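Local coordinates for lectin (Trichosanthes anguina, PDB 4HR6), which binds galactose as a lectin related to type II ribosome-inactivating proteins, though the three-chain protein itself is nontoxic, at residues L80-D88 with I95-L103. Sequence-based numbering, arbitrary orientation.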
loop_
_atom_site.group_PDB
_atom_site.type_symbol
_atom_site.label_atom_id
_atom_site.label_comp_id
_atom_site.label_asym_id
_atom_site.label_seq_id
_atom_site.Cartn_x
_atom_site.Cartn_y
_atom_site.Cartn_z
ATOM N N LEU C 80 -35.650 -10.147 12.467
ATOM C CA LEU C 80 -34.796 -10.596 13.593
ATOM C C LEU C 80 -34.025 -9.455 14.264
ATOM O O LEU C 80 -33.950 -8.346 13.730
ATOM C CB LEU C 80 -33.838 -11.712 13.158
ATOM C CG LEU C 80 -33.186 -11.631 11.776
ATOM C CD1 LEU C 80 -32.461 -10.307 11.582
ATOM C CD2 LEU C 80 -32.239 -12.813 11.589
ATOM N N ALA C 81 -33.459 -9.753 15.437
ATOM C CA ALA C 81 -32.856 -8.747 16.327
ATOM C C ALA C 81 -31.643 -8.054 15.716
ATOM O O ALA C 81 -30.875 -8.668 14.978
ATOM C CB ALA C 81 -32.464 -9.387 17.657
ATOM N N ALA C 82 -31.472 -6.776 16.053
ATOM C CA ALA C 82 -30.374 -5.956 15.528
ATOM C C ALA C 82 -29.008 -6.573 15.814
ATOM O O ALA C 82 -28.164 -6.662 14.922
ATOM C CB ALA C 82 -30.435 -4.550 16.111
ATOM N N GLU C 83 -28.814 -7.021 17.053
ATOM C CA GLU C 83 -27.529 -7.566 17.494
ATOM C C GLU C 83 -26.981 -8.679 16.600
ATOM O O GLU C 83 -25.771 -8.902 16.580
ATOM C CB GLU C 83 -27.623 -8.095 18.931
ATOM C CG GLU C 83 -27.819 -7.020 19.995
ATOM C CD GLU C 83 -29.278 -6.655 20.234
ATOM O OE1 GLU C 83 -29.535 -5.852 21.160
ATOM O OE2 GLU C 83 -30.164 -7.166 19.503
ATOM N N ASP C 84 -27.863 -9.369 15.876
ATOM C CA ASP C 84 -27.484 -10.538 15.079
ATOM C C ASP C 84 -27.123 -10.212 13.630
ATOM O O ASP C 84 -26.679 -11.095 12.888
ATOM C CB ASP C 84 -28.615 -11.579 15.099
ATOM C CG ASP C 84 -28.888 -12.135 16.499
ATOM O OD1 ASP C 84 -27.962 -12.152 17.342
ATOM O OD2 ASP C 84 -30.034 -12.567 16.753
ATOM N N ILE C 85 -27.312 -8.953 13.234
ATOM C CA ILE C 85 -27.025 -8.506 11.866
ATOM C C ILE C 85 -26.000 -7.353 11.808
ATOM O O ILE C 85 -25.840 -6.701 10.765
ATOM C CB ILE C 85 -28.326 -8.120 11.120
ATOM C CG1 ILE C 85 -29.188 -7.172 11.961
ATOM C CG2 ILE C 85 -29.117 -9.370 10.774
ATOM C CD1 ILE C 85 -30.339 -6.562 11.191
ATOM N N SER C 86 -25.310 -7.120 12.927
ATOM C CA SER C 86 -24.172 -6.200 12.988
ATOM C C SER C 86 -22.904 -6.887 12.470
ATOM O O SER C 86 -22.694 -8.081 12.708
ATOM C CB SER C 86 -23.923 -5.748 14.428
ATOM O OG SER C 86 -25.018 -5.030 14.944
ATOM N N TRP C 87 -22.057 -6.138 11.769
ATOM C CA TRP C 87 -20.778 -6.674 11.305
ATOM C C TRP C 87 -19.662 -5.634 11.385
ATOM O O TRP C 87 -19.906 -4.429 11.273
ATOM C CB TRP C 87 -20.914 -7.221 9.891
ATOM C CG TRP C 87 -21.915 -8.336 9.790
ATOM C CD1 TRP C 87 -23.200 -8.251 9.322
ATOM C CD2 TRP C 87 -21.724 -9.701 10.190
ATOM N NE1 TRP C 87 -23.810 -9.479 9.391
ATOM C CE2 TRP C 87 -22.930 -10.387 9.924
ATOM C CE3 TRP C 87 -20.648 -10.411 10.741
ATOM C CZ2 TRP C 87 -23.088 -11.751 10.187
ATOM C CZ3 TRP C 87 -20.805 -11.767 11.004
ATOM C CH2 TRP C 87 -22.017 -12.421 10.727
ATOM N N ASP C 88 -18.448 -6.118 11.629
ATOM C CA ASP C 88 -17.259 -5.285 11.646
ATOM C C ASP C 88 -16.166 -5.973 10.823
ATOM O O ASP C 88 -15.947 -7.176 10.956
ATOM C CB ASP C 88 -16.799 -5.058 13.085
ATOM C CG ASP C 88 -15.777 -3.939 13.215
ATOM O OD1 ASP C 88 -15.412 -3.312 12.203
ATOM O OD2 ASP C 88 -15.340 -3.670 14.352
ATOM N N ILE C 95 -13.733 -10.742 9.648
ATOM C CA ILE C 95 -15.120 -10.317 9.636
ATOM C C ILE C 95 -15.799 -10.949 10.838
ATOM O O ILE C 95 -15.810 -12.170 10.963
ATOM C CB ILE C 95 -15.815 -10.792 8.344
ATOM C CG1 ILE C 95 -15.195 -10.059 7.152
ATOM C CG2 ILE C 95 -17.326 -10.572 8.425
ATOM C CD1 ILE C 95 -15.802 -10.392 5.815
ATOM N N MET C 96 -16.372 -10.125 11.703
ATOM C CA MET C 96 -17.000 -10.614 12.923
ATOM C C MET C 96 -18.210 -9.758 13.327
ATOM O O MET C 96 -18.433 -8.684 12.775
ATOM C CB MET C 96 -15.963 -10.651 14.052
ATOM C CG MET C 96 -15.345 -9.304 14.390
ATOM S SD MET C 96 -16.007 -8.531 15.878
ATOM C CE MET C 96 -14.635 -8.786 17.006
ATOM N N ASN C 97 -18.984 -10.262 14.287
ATOM C CA ASN C 97 -20.111 -9.542 14.881
ATOM C C ASN C 97 -19.722 -9.000 16.253
ATOM O O ASN C 97 -19.538 -9.771 17.183
ATOM C CB ASN C 97 -21.313 -10.481 15.028
ATOM C CG ASN C 97 -22.549 -9.783 15.601
ATOM O OD1 ASN C 97 -22.500 -9.127 16.662
ATOM N ND2 ASN C 97 -23.671 -9.942 14.910
ATOM N N PRO C 98 -19.616 -7.669 16.395
ATOM C CA PRO C 98 -19.140 -7.036 17.643
ATOM C C PRO C 98 -19.745 -7.576 18.953
ATOM O O PRO C 98 -19.088 -7.535 19.997
ATOM C CB PRO C 98 -19.543 -5.569 17.465
ATOM C CG PRO C 98 -19.623 -5.358 15.999
ATOM C CD PRO C 98 -19.980 -6.672 15.371
ATOM N N ASN C 99 -20.983 -8.059 18.899
ATOM C CA ASN C 99 -21.668 -8.565 20.098
ATOM C C ASN C 99 -21.166 -9.945 20.545
ATOM O O ASN C 99 -21.129 -10.236 21.745
ATOM C CB ASN C 99 -23.189 -8.597 19.870
ATOM C CG ASN C 99 -23.765 -7.227 19.542
ATOM O OD1 ASN C 99 -24.402 -7.040 18.501
ATOM N ND2 ASN C 99 -23.531 -6.258 20.423
ATOM N N TYR C 100 -20.780 -10.782 19.582
ATOM C CA TYR C 100 -20.239 -12.113 19.866
ATOM C C TYR C 100 -18.730 -12.099 19.678
ATOM O O TYR C 100 -18.209 -12.540 18.659
ATOM C CB TYR C 100 -20.913 -13.141 18.968
ATOM C CG TYR C 100 -22.414 -13.061 19.071
ATOM C CD1 TYR C 100 -23.162 -12.394 18.109
ATOM C CD2 TYR C 100 -23.086 -13.617 20.155
ATOM C CE1 TYR C 100 -24.539 -12.304 18.208
ATOM C CE2 TYR C 100 -24.463 -13.531 20.266
ATOM C CZ TYR C 100 -25.186 -12.872 19.291
ATOM O OH TYR C 100 -26.556 -12.781 19.395
ATOM N N GLU C 101 -18.034 -11.602 20.695
ATOM C CA GLU C 101 -16.654 -11.153 20.541
ATOM C C GLU C 101 -15.638 -12.257 20.239
ATOM O O GLU C 101 -14.555 -11.975 19.729
ATOM C CB GLU C 101 -16.214 -10.356 21.777
ATOM C CG GLU C 101 -15.053 -9.410 21.502
ATOM C CD GLU C 101 -14.708 -8.524 22.682
ATOM O OE1 GLU C 101 -13.809 -7.666 22.535
ATOM O OE2 GLU C 101 -15.327 -8.684 23.757
ATOM N N ASP C 102 -15.977 -13.505 20.538
ATOM C CA ASP C 102 -15.007 -14.590 20.413
ATOM C C ASP C 102 -15.065 -15.282 19.065
ATOM O O ASP C 102 -14.179 -16.069 18.730
ATOM C CB ASP C 102 -15.225 -15.609 21.529
ATOM C CG ASP C 102 -15.030 -15.005 22.904
ATOM O OD1 ASP C 102 -14.002 -14.323 23.116
ATOM O OD2 ASP C 102 -15.909 -15.210 23.769
ATOM N N LEU C 103 -16.095 -14.974 18.287
ATOM C CA LEU C 103 -16.359 -15.692 17.045
ATOM C C LEU C 103 -15.927 -14.897 15.810
ATOM O O LEU C 103 -15.645 -13.698 15.900
ATOM C CB LEU C 103 -17.846 -16.053 16.972
ATOM C CG LEU C 103 -18.298 -17.057 18.047
ATOM C CD1 LEU C 103 -19.809 -17.013 18.257
ATOM C CD2 LEU C 103 -17.842 -18.467 17.695
#
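N97 reaches from 95-103 into the bend of 80-88, where its ND2 donates a hydrogen bond to the backbone O of E83 (2.9 Å). That oxygen lies only 9° out of the N97 amide plane. The side chain reaches it with CG anti to the backbone N (chi1 -178°), and S86 O also lies near ND2, though at a poor angle for bonding. Asparagine suits the place because its other amide atom works within its own segment: OD1 accepts from the backbone N of N99 (2.9 Å), closing an Asx turn at the start of the type I turn N97-Y100. That turn carries Y100 to the 3-10 segment around 82-84, where its OH donates to D84 OD1 (2.6 Å). The oxygen sits at the ring edge, with the carboxylate and ring planes 24° apart; tyrosine suits the place because its long rigid ring carries a hydroxyl donor out to the carboxylate.

Just before N97, D88 and M96 form an antiparallel hydrogen-bonded pair where strands 88-89 and 95-96 meet, D88 N to M96 O at 2.8 Å and M96 N to D88 O at 3.1 Å, while P98 CG packs against D88 CB. The W87 ring lies obliquely against the backbone of M96 and N97, its CE3 4.1 Å from I95 CG2. Its large apolar surface suits this buried position, where M118 and T63 also touch it, and its NE1 is satisfied by L61 O. A backbone bond joins D84 to T63, tying the bend to a neighbouring part of the first trefoil domain, and W87 O accepts from Q164 of another lectin chain. Directional polar bonds thus join bend and turn, while apolar contact across the segments is slight; the short phenol-carboxylate bond is consistent with an ionised D84.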